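Local coordinates for protein activated BY transcription factor SSRB (Salmonella enterica, PDB 2WNW) that is a glycosyl hydrolase family 30 protein, SrfJ, with a TIM barrel and a beta-sandwich domain, activated by the transcription factor SsrB, at residues A[406-411]-A[437-442]; A[2-7]-A[16-21]; A[417-422]-A[430-435]. All coordinates share one frame; numbering follows the deposited sequence.

Interaction 1 (A[406-411]-A[437-442]); sequences VLVVYN and ASTLLW
Strands 406-411 and 437-442 run antiparallel, their axes 4.6 Å apart and 165° between their directions. L407 faces L440, and V409 faces S438, in hydrogen-bonded pairs; V406–L441, V408–T439 and Y410–A437 are the non-hydrogen-bonded pairs between and beyond them. Each hydrogen-bonded pair closes a two-bond ring: L440 N gives its hydrogen to L407 O over 2.8 Å, in the carbonyl plane, while S438 N reaches V409 O, also at 2.8 Å, nearly along the C=O axis. V409 O takes in addition a CA-H...O contact from A437 CA at 3.1 Å, so this acceptor is gripped twice.

On the face of V406, V408 and T439, the first torsions set the branches side by side. V406 CG1 lies anti to the backbone N (chi1 -177°) and meets L441 CD2 at 3.5 Å; V406 CG2 also touches that methyl. The same CG1 meets T439 CG2 at 3.7 Å, since T439 too holds its methyl anti to the backbone N. T439 OG1 is thereby left beside its own N, where it hydrogen-bonds to H372 ND1. On the other face, W442 takes the crowded rotamer (chi1 79°), which turns the indole edge-on toward L407, so that L407 CB sits at the ring edge, 3.9 Å from CZ3. The indole NE1 is held by D423 OD1.

In this beta-sandwich domain the two strands are inner members of one sheet, 406-411 flanked by 393-399 and 437-442 by 2-9. Y410 and A437 pack on helix 305-322 of the barrel region, with Y410 OH bonded to H311, whereas L407 and V409 turn to I34 of strand 33-37 across the sandwich.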
loop_
_atom_site.group_PDB
_atom_site.type_symbol
_atom_site.label_atom_id
_atom_site.label_comp_id
_atom_site.label_asym_id
_atom_site.label_seq_id
_atom_site.Cartn_x
_atom_site.Cartn_y
_atom_site.Cartn_z
ATOM N N VAL A 406 6.656 -9.920 15.811
ATOM C CA VAL A 406 5.206 -9.975 15.993
ATOM C C VAL A 406 4.532 -9.726 14.647
ATOM O O VAL A 406 4.791 -8.714 14.004
ATOM C CB VAL A 406 4.718 -8.884 16.980
ATOM C CG1 VAL A 406 3.225 -9.025 17.206
ATOM C CG2 VAL A 406 5.464 -8.989 18.299
ATOM N N LEU A 407 3.673 -10.647 14.218
ATOM C CA LEU A 407 2.977 -10.488 12.945
ATOM C C LEU A 407 1.468 -10.587 13.127
ATOM O O LEU A 407 0.968 -11.559 13.690
ATOM C CB LEU A 407 3.427 -11.556 11.940
ATOM C CG LEU A 407 2.766 -11.441 10.561
ATOM C CD1 LEU A 407 3.319 -10.220 9.847
ATOM C CD2 LEU A 407 3.031 -12.693 9.727
ATOM N N VAL A 408 0.749 -9.577 12.650
ATOM C CA VAL A 408 -0.708 -9.577 12.737
ATOM C C VAL A 408 -1.252 -9.876 11.340
ATOM O O VAL A 408 -0.840 -9.249 10.366
ATOM C CB VAL A 408 -1.255 -8.200 13.193
ATOM C CG1 VAL A 408 -2.772 -8.239 13.247
ATOM C CG2 VAL A 408 -0.690 -7.838 14.558
ATOM N N VAL A 409 -2.155 -10.848 11.246
ATOM C CA VAL A 409 -2.752 -11.215 9.966
ATOM C C VAL A 409 -4.265 -11.242 10.133
ATOM O O VAL A 409 -4.782 -11.832 11.083
ATOM C CB VAL A 409 -2.284 -12.615 9.483
ATOM C CG1 VAL A 409 -2.919 -12.934 8.127
ATOM C CG2 VAL A 409 -0.763 -12.654 9.374
ATOM N N TYR A 410 -4.963 -10.599 9.203
ATOM C CA TYR A 410 -6.418 -10.519 9.224
ATOM C C TYR A 410 -6.972 -10.905 7.853
ATOM O O TYR A 410 -6.593 -10.323 6.831
ATOM C CB TYR A 410 -6.844 -9.088 9.588
ATOM C CG TYR A 410 -8.269 -8.732 9.219
ATOM C CD1 TYR A 410 -8.542 -7.596 8.453
ATOM C CD2 TYR A 410 -9.341 -9.530 9.620
ATOM C CE1 TYR A 410 -9.846 -7.266 8.093
ATOM C CE2 TYR A 410 -10.650 -9.208 9.267
ATOM C CZ TYR A 410 -10.894 -8.078 8.503
ATOM O OH TYR A 410 -12.182 -7.763 8.144
ATOM N N ASN A 411 -7.858 -11.894 7.836
ATOM C CA ASN A 411 -8.465 -12.363 6.595
ATOM C C ASN A 411 -9.820 -11.693 6.365
ATOM O O ASN A 411 -10.811 -12.066 6.994
ATOM C CB ASN A 411 -8.639 -13.889 6.643
ATOM C CG ASN A 411 -9.416 -14.420 5.455
ATOM O OD1 ASN A 411 -9.433 -13.796 4.394
ATOM N ND2 ASN A 411 -10.057 -15.580 5.621
ATOM N N ALA A 437 -8.493 -13.427 12.567
ATOM C CA ALA A 437 -7.284 -12.649 12.774
ATOM C C ALA A 437 -6.349 -13.491 13.627
ATOM O O ALA A 437 -6.794 -14.248 14.496
ATOM C CB ALA A 437 -7.603 -11.335 13.483
ATOM N N SER A 438 -5.056 -13.370 13.370
ATOM C CA SER A 438 -4.071 -14.121 14.127
ATOM C C SER A 438 -2.831 -13.276 14.360
ATOM O O SER A 438 -2.439 -12.475 13.511
ATOM C CB SER A 438 -3.676 -15.396 13.378
ATOM O OG SER A 438 -4.795 -16.240 13.169
ATOM N N THR A 439 -2.229 -13.448 15.529
ATOM C CA THR A 439 -1.006 -12.744 15.859
ATOM C C THR A 439 0.023 -13.831 16.149
ATOM O O THR A 439 -0.197 -14.697 17.001
ATOM C CB THR A 439 -1.176 -11.844 17.094
ATOM O OG1 THR A 439 -2.226 -10.895 16.852
ATOM C CG2 THR A 439 0.117 -11.086 17.375
ATOM N N LEU A 440 1.124 -13.800 15.406
ATOM C CA LEU A 440 2.200 -14.773 15.556
ATOM C C LEU A 440 3.386 -14.108 16.239
ATOM O O LEU A 440 3.831 -13.038 15.824
ATOM C CB LEU A 440 2.624 -15.298 14.179
ATOM C CG LEU A 440 3.796 -16.283 14.098
ATOM C CD1 LEU A 440 3.425 -17.598 14.772
ATOM C CD2 LEU A 440 4.149 -16.517 12.633
ATOM N N LEU A 441 3.895 -14.747 17.287
ATOM C CA LEU A 441 5.024 -14.219 18.041
ATOM C C LEU A 441 6.177 -15.215 18.000
ATOM O O LEU A 441 5.968 -16.411 18.202
ATOM C CB LEU A 441 4.622 -13.999 19.500
ATOM C CG LEU A 441 3.296 -13.294 19.787
ATOM C CD1 LEU A 441 3.015 -13.351 21.281
ATOM C CD2 LEU A 441 3.357 -11.859 19.301
ATOM N N TRP A 442 7.387 -14.726 17.745
ATOM C CA TRP A 442 8.549 -15.601 17.705
ATOM C C TRP A 442 9.855 -14.827 17.796
ATOM O O TRP A 442 9.874 -13.598 17.684
ATOM C CB TRP A 442 8.523 -16.465 16.435
ATOM C CG TRP A 442 8.966 -15.786 15.168
ATOM C CD1 TRP A 442 10.175 -15.917 14.552
ATOM C CD2 TRP A 442 8.182 -14.921 14.333
ATOM N NE1 TRP A 442 10.196 -15.197 13.382
ATOM C CE2 TRP A 442 8.986 -14.575 13.222
ATOM C CE3 TRP A 442 6.879 -14.406 14.415
ATOM C CZ2 TRP A 442 8.529 -13.738 12.195
ATOM C CZ3 TRP A 442 6.423 -13.574 13.393
ATOM C CH2 TRP A 442 7.251 -13.249 12.296
#

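Interaction 2 (A[2-7]-A[16-21]); sequences KGRLIS and LVERAV
V21 lays CG1 against L5 CB at 3.7 Å, the two side chains crossing at about a right angle, and the same methyl lies over one face of the R19 guanidinium, 3.5 Å above its plane and offset toward the rim. On the other face of the sheet, I6 CG2 meets L16 CD2 at 3.7 Å and comes tighter still to L16 CA, where the chain turns a corner. Farther along that face, R4 bends at chi3 (-68°) to bring NH1 to the extended E18: a salt bridge to OE1 of 2.9 Å, with the guanidinium and carboxylate planes 73° apart.

Backbone bonds link G3–V21, L5–R19 and S7–V17 in antiparallel hydrogen-bonded pairs. L5 N meets R19 O nearly along the C=O axis, but G3 N approaches V21 O (2.9 Å) from above the carbonyl plane. A water donates to V17 O at 3.0 Å and also bonds S7 OG.

N-terminal strands 2-9 and 17-25 extend the beta sandwich, 2-9 bonding through the R4 and I6 backbone to L441 and T439, and 17-25 lying beside 426-432. With E18 exposed and R4 partly so, their ion pair is probably screened by solvent, and the six backbone bonds probably contribute more.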
loop_
_atom_site.group_PDB
_atom_site.type_symbol
_atom_site.label_atom_id
_atom_site.label_comp_id
_atom_site.label_asym_id
_atom_site.label_seq_id
_atom_site.Cartn_x
_atom_site.Cartn_y
_atom_site.Cartn_z
ATOM N N LYS A 2 10.578 -21.594 17.038
ATOM C CA LYS A 2 9.223 -21.788 17.539
ATOM C C LYS A 2 8.598 -20.465 17.965
ATOM O O LYS A 2 9.267 -19.432 18.001
ATOM C CB LYS A 2 9.246 -22.752 18.723
ATOM C CG LYS A 2 10.170 -22.308 19.843
ATOM C CD LYS A 2 10.295 -23.374 20.916
ATOM C CE LYS A 2 11.269 -22.944 22.004
ATOM N NZ LYS A 2 11.422 -23.993 23.056
ATOM N N GLY A 3 7.311 -20.500 18.289
ATOM C CA GLY A 3 6.642 -19.284 18.711
ATOM C C GLY A 3 5.273 -19.523 19.304
ATOM O O GLY A 3 4.930 -20.645 19.672
ATOM N N ARG A 4 4.491 -18.453 19.403
ATOM C CA ARG A 4 3.145 -18.531 19.943
ATOM C C ARG A 4 2.180 -17.968 18.913
ATOM O O ARG A 4 2.476 -16.975 18.251
ATOM C CB ARG A 4 3.030 -17.720 21.234
ATOM C CG ARG A 4 3.888 -18.220 22.383
ATOM C CD ARG A 4 3.527 -17.483 23.667
ATOM N NE ARG A 4 3.911 -16.075 23.636
ATOM C CZ ARG A 4 3.275 -15.109 24.295
ATOM N NH1 ARG A 4 2.211 -15.392 25.035
ATOM N NH2 ARG A 4 3.714 -13.860 24.228
ATOM N N LEU A 5 1.027 -18.612 18.780
ATOM C CA LEU A 5 0.012 -18.178 17.835
ATOM C C LEU A 5 -1.266 -17.847 18.594
ATOM O O LEU A 5 -1.776 -18.673 19.348
ATOM C CB LEU A 5 -0.261 -19.281 16.806
ATOM C CG LEU A 5 -1.310 -18.973 15.732
ATOM C CD1 LEU A 5 -0.828 -17.821 14.855
ATOM C CD2 LEU A 5 -1.561 -20.214 14.889
ATOM N N ILE A 6 -1.764 -16.628 18.408
ATOM C CA ILE A 6 -2.992 -16.180 19.058
ATOM C C ILE A 6 -4.009 -16.010 17.938
ATOM O O ILE A 6 -3.857 -15.128 17.086
ATOM C CB ILE A 6 -2.799 -14.829 19.782
ATOM C CG1 ILE A 6 -1.783 -14.976 20.923
ATOM C CG2 ILE A 6 -4.132 -14.345 20.343
ATOM C CD1 ILE A 6 -0.352 -15.101 20.463
ATOM N N SER A 7 -5.042 -16.850 17.943
ATOM C CA SER A 7 -6.047 -16.820 16.890
ATOM C C SER A 7 -7.467 -16.487 17.331
ATOM O O SER A 7 -7.944 -16.958 18.367
ATOM C CB SER A 7 -6.062 -18.171 16.165
ATOM O OG SER A 7 -4.757 -18.551 15.772
ATOM N N LEU A 16 -8.733 -14.457 20.780
ATOM C CA LEU A 16 -7.407 -14.536 21.375
ATOM C C LEU A 16 -7.068 -15.900 21.971
ATOM O O LEU A 16 -6.671 -16.001 23.135
ATOM C CB LEU A 16 -7.272 -13.447 22.445
ATOM C CG LEU A 16 -7.522 -12.009 21.972
ATOM C CD1 LEU A 16 -7.558 -11.072 23.167
ATOM C CD2 LEU A 16 -6.437 -11.587 20.988
ATOM N N VAL A 17 -7.222 -16.947 21.170
ATOM C CA VAL A 17 -6.910 -18.299 21.620
ATOM C C VAL A 17 -5.436 -18.561 21.328
ATOM O O VAL A 17 -5.011 -18.515 20.175
ATOM C CB VAL A 17 -7.774 -19.336 20.884
ATOM C CG1 VAL A 17 -7.438 -20.739 21.368
ATOM C CG2 VAL A 17 -9.252 -19.024 21.106
ATOM N N GLU A 18 -4.655 -18.829 22.371
ATOM C CA GLU A 18 -3.228 -19.069 22.190
ATOM C C GLU A 18 -2.810 -20.532 22.233
ATOM O O GLU A 18 -3.401 -21.347 22.938
ATOM C CB GLU A 18 -2.418 -18.306 23.244
ATOM C CG GLU A 18 -0.914 -18.395 23.010
ATOM C CD GLU A 18 -0.093 -17.699 24.079
ATOM O OE1 GLU A 18 -0.427 -16.552 24.446
ATOM O OE2 GLU A 18 0.901 -18.299 24.541
ATOM N N ARG A 19 -1.774 -20.850 21.465
ATOM C CA ARG A 19 -1.231 -22.197 21.427
ATOM C C ARG A 19 0.195 -22.146 20.901
ATOM O O ARG A 19 0.549 -21.263 20.113
ATOM C CB ARG A 19 -2.099 -23.110 20.554
ATOM C CG ARG A 19 -1.962 -22.921 19.058
ATOM C CD ARG A 19 -2.997 -23.775 18.343
ATOM N NE ARG A 19 -2.754 -23.881 16.909
ATOM C CZ ARG A 19 -1.779 -24.602 16.365
ATOM N NH1 ARG A 19 -0.946 -25.288 17.139
ATOM N NH2 ARG A 19 -1.640 -24.645 15.046
ATOM N N ALA A 20 1.020 -23.079 21.362
ATOM C CA ALA A 20 2.409 -23.139 20.942
ATOM C C ALA A 20 2.498 -23.671 19.521
ATOM O O ALA A 20 1.759 -24.575 19.138
ATOM C CB ALA A 20 3.204 -24.034 21.887
ATOM N N VAL A 21 3.403 -23.099 18.737
ATOM C CA VAL A 21 3.590 -23.527 17.359
ATOM C C VAL A 21 5.075 -23.524 17.032
ATOM O O VAL A 21 5.881 -22.946 17.763
ATOM C CB VAL A 21 2.868 -22.585 16.363
ATOM C CG1 VAL A 21 1.375 -22.573 16.639
ATOM C CG2 VAL A 21 3.438 -21.178 16.470
HETATM O O HOH W 1 -3.958 -20.283 17.963
#

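Interaction 3 (A[417-422]-A[430-435]); sequences RRCRVL and LTLPPS
C419 holds SG in the crowded position between its backbone N and carbonyl carbon (chi1 68°), which brings SG to 4.0 Å from L430 CB. L430 sets CG anti to its carbonyl carbon (chi1 -58°) and then runs on with CD1 anti to CA, so that CD1 reaches V421 CG2 at 3.8 Å, the two side chains crossing obliquely. SG also lies 4.3 Å from L432 CD1, a looser contact on the same face.

Segments 417-422 and 430-435 belong to a beta hairpin of the sandwich domain, in which strands 417-423 and 426-432 are consecutive and antiparallel. Their ladder has two hydrogen-bonded pairs, R417–L432 and C419–L430, on either side of the non-hydrogen-bonded R418–T431. L430 N points almost straight at C419 O (2.8 Å, 178° at the hydrogen), nearly along the C=O axis, and L432 N meets R417 O at 2.8 Å in similar fashion. The carbonyl of L430 accepts from C419 N and also takes a CA-H...O contact from R418 CA, at 3.3 Å.

On the exposed face R418 and T431 lie side by side, R418 CG 3.6 Å from T431 OG1, before the arginine bends away at chi3 to a salt bridge with E32. R417 starts on the opposite face, that of the leucines, but its guanidinium turns away from the other strand to D390, D413 and the Y389 hydroxyl, while L430 and L432 pack on L5 and V409.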
loop_
_atom_site.group_PDB
_atom_site.type_symbol
_atom_site.label_atom_id
_atom_site.label_comp_id
_atom_site.label_asym_id
_atom_site.label_seq_id
_atom_site.Cartn_x
_atom_site.Cartn_y
_atom_site.Cartn_z
ATOM N N ARG A 417 -9.029 -18.853 4.365
ATOM C CA ARG A 417 -7.853 -18.629 3.528
ATOM C C ARG A 417 -6.583 -19.175 4.166
ATOM O O ARG A 417 -6.494 -19.299 5.387
ATOM C CB ARG A 417 -7.678 -17.134 3.236
ATOM C CG ARG A 417 -8.796 -16.519 2.388
ATOM C CD ARG A 417 -8.888 -17.178 1.016
ATOM N NE ARG A 417 -7.627 -17.082 0.283
ATOM C CZ ARG A 417 -7.231 -16.012 -0.402
ATOM N NH1 ARG A 417 -6.062 -16.025 -1.028
ATOM N NH2 ARG A 417 -8.010 -14.940 -0.480
ATOM N N ARG A 418 -5.607 -19.503 3.326
ATOM C CA ARG A 418 -4.337 -20.040 3.798
ATOM C C ARG A 418 -3.173 -19.149 3.417
ATOM O O ARG A 418 -3.228 -18.414 2.433
ATOM C CB ARG A 418 -4.080 -21.419 3.196
ATOM C CG ARG A 418 -5.019 -22.509 3.648
ATOM C CD ARG A 418 -4.687 -23.773 2.889
ATOM N NE ARG A 418 -4.862 -23.571 1.453
ATOM C CZ ARG A 418 -4.007 -23.985 0.522
ATOM N NH1 ARG A 418 -2.900 -24.629 0.870
ATOM N NH2 ARG A 418 -4.263 -23.752 -0.759
ATOM N N CYS A 419 -2.109 -19.234 4.202
ATOM C CA CYS A 419 -0.909 -18.467 3.927
ATOM C C CYS A 419 0.253 -19.136 4.629
ATOM O O CYS A 419 0.065 -19.914 5.565
ATOM C CB CYS A 419 -1.055 -17.024 4.416
ATOM S SG CYS A 419 -1.142 -16.813 6.205
ATOM N N ARG A 420 1.453 -18.858 4.149
ATOM C CA ARG A 420 2.640 -19.407 4.765
ATOM C C ARG A 420 3.507 -18.236 5.177
ATOM O O ARG A 420 3.998 -17.495 4.324
ATOM C CB ARG A 420 3.409 -20.292 3.783
ATOM C CG ARG A 420 2.784 -21.651 3.521
ATOM C CD ARG A 420 3.761 -22.525 2.743
ATOM N NE ARG A 420 3.923 -22.070 1.371
ATOM C CZ ARG A 420 5.055 -22.146 0.678
ATOM N NH1 ARG A 420 6.150 -22.654 1.228
ATOM N NH2 ARG A 420 5.087 -21.724 -0.577
ATOM N N VAL A 421 3.670 -18.041 6.479
ATOM C CA VAL A 421 4.520 -16.961 6.959
ATOM C C VAL A 421 5.938 -17.447 6.703
ATOM O O VAL A 421 6.366 -18.460 7.262
ATOM C CB VAL A 421 4.319 -16.703 8.461
ATOM C CG1 VAL A 421 5.272 -15.609 8.933
ATOM C CG2 VAL A 421 2.871 -16.294 8.720
ATOM N N LEU A 422 6.655 -16.723 5.853
ATOM C CA LEU A 422 8.008 -17.097 5.478
ATOM C C LEU A 422 9.040 -16.118 6.026
ATOM O O LEU A 422 9.043 -14.942 5.673
ATOM C CB LEU A 422 8.087 -17.183 3.946
ATOM C CG LEU A 422 9.294 -17.768 3.201
ATOM C CD1 LEU A 422 10.412 -16.758 3.142
ATOM C CD2 LEU A 422 9.741 -19.058 3.872
ATOM N N LEU A 430 -0.447 -21.200 7.984
ATOM C CA LEU A 430 -1.595 -20.772 8.770
ATOM C C LEU A 430 -2.876 -20.826 7.951
ATOM O O LEU A 430 -2.863 -20.623 6.735
ATOM C CB LEU A 430 -1.393 -19.342 9.281
ATOM C CG LEU A 430 -0.172 -19.035 10.152
ATOM C CD1 LEU A 430 -0.212 -17.571 10.559
ATOM C CD2 LEU A 430 -0.167 -19.926 11.384
ATOM N N THR A 431 -3.979 -21.115 8.627
ATOM C CA THR A 431 -5.285 -21.161 7.986
ATOM C C THR A 431 -6.199 -20.265 8.810
ATOM O O THR A 431 -6.362 -20.469 10.012
ATOM C CB THR A 431 -5.867 -22.592 7.962
ATOM O OG1 THR A 431 -5.057 -23.426 7.126
ATOM C CG2 THR A 431 -7.285 -22.580 7.420
ATOM N N LEU A 432 -6.779 -19.259 8.169
ATOM C CA LEU A 432 -7.664 -18.350 8.878
ATOM C C LEU A 432 -9.094 -18.436 8.373
ATOM O O LEU A 432 -9.347 -18.457 7.167
ATOM C CB LEU A 432 -7.169 -16.901 8.758
ATOM C CG LEU A 432 -5.874 -16.529 9.485
ATOM C CD1 LEU A 432 -4.685 -17.039 8.685
ATOM C CD2 LEU A 432 -5.779 -15.011 9.644
ATOM N N PRO A 433 -10.056 -18.497 9.299
ATOM C CA PRO A 433 -11.454 -18.572 8.880
ATOM C C PRO A 433 -11.849 -17.193 8.361
ATOM O O PRO A 433 -11.082 -16.232 8.491
ATOM C CB PRO A 433 -12.173 -18.930 10.174
ATOM C CG PRO A 433 -11.363 -18.196 11.205
ATOM C CD PRO A 433 -9.940 -18.491 10.769
ATOM N N PRO A 434 -13.036 -17.079 7.749
ATOM C CA PRO A 434 -13.468 -15.773 7.240
ATOM C C PRO A 434 -13.458 -14.769 8.395
ATOM O O PRO A 434 -13.943 -15.074 9.486
ATOM C CB PRO A 434 -14.882 -16.051 6.735
ATOM C CG PRO A 434 -14.820 -17.496 6.329
ATOM C CD PRO A 434 -14.041 -18.117 7.464
ATOM N N SER A 435 -12.901 -13.583 8.153
ATOM C CA SER A 435 -12.810 -12.523 9.158
ATOM C C SER A 435 -11.885 -12.869 10.320
ATOM O O SER A 435 -11.769 -12.109 11.281
ATOM C CB SER A 435 -14.200 -12.163 9.699
ATOM O OG SER A 435 -14.995 -11.561 8.691
#

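All three contacts are antiparallel ladders in the connected strands of the beta-sandwich part. Interaction 1 is wholly buried, and its polar side-chain ends are bonded to residues such as H311 and H372; interaction 2 lies at the surface, with a salt bridge and a bound water; interaction 3 is partly buried, apolar on one face and charged on the other. Strand 2-9 ties interaction 2 to interaction 1, with L441 O close to R4 N (2.8 Å) and T439 N to I6 O (2.8 Å). Both segments of interaction 3 fall between those of interaction 1 in the sequence; in space, N411 ND2 reaches P433 O at 3.1 Å. L5 and L430 join interactions 2 and 3 through apolar contact.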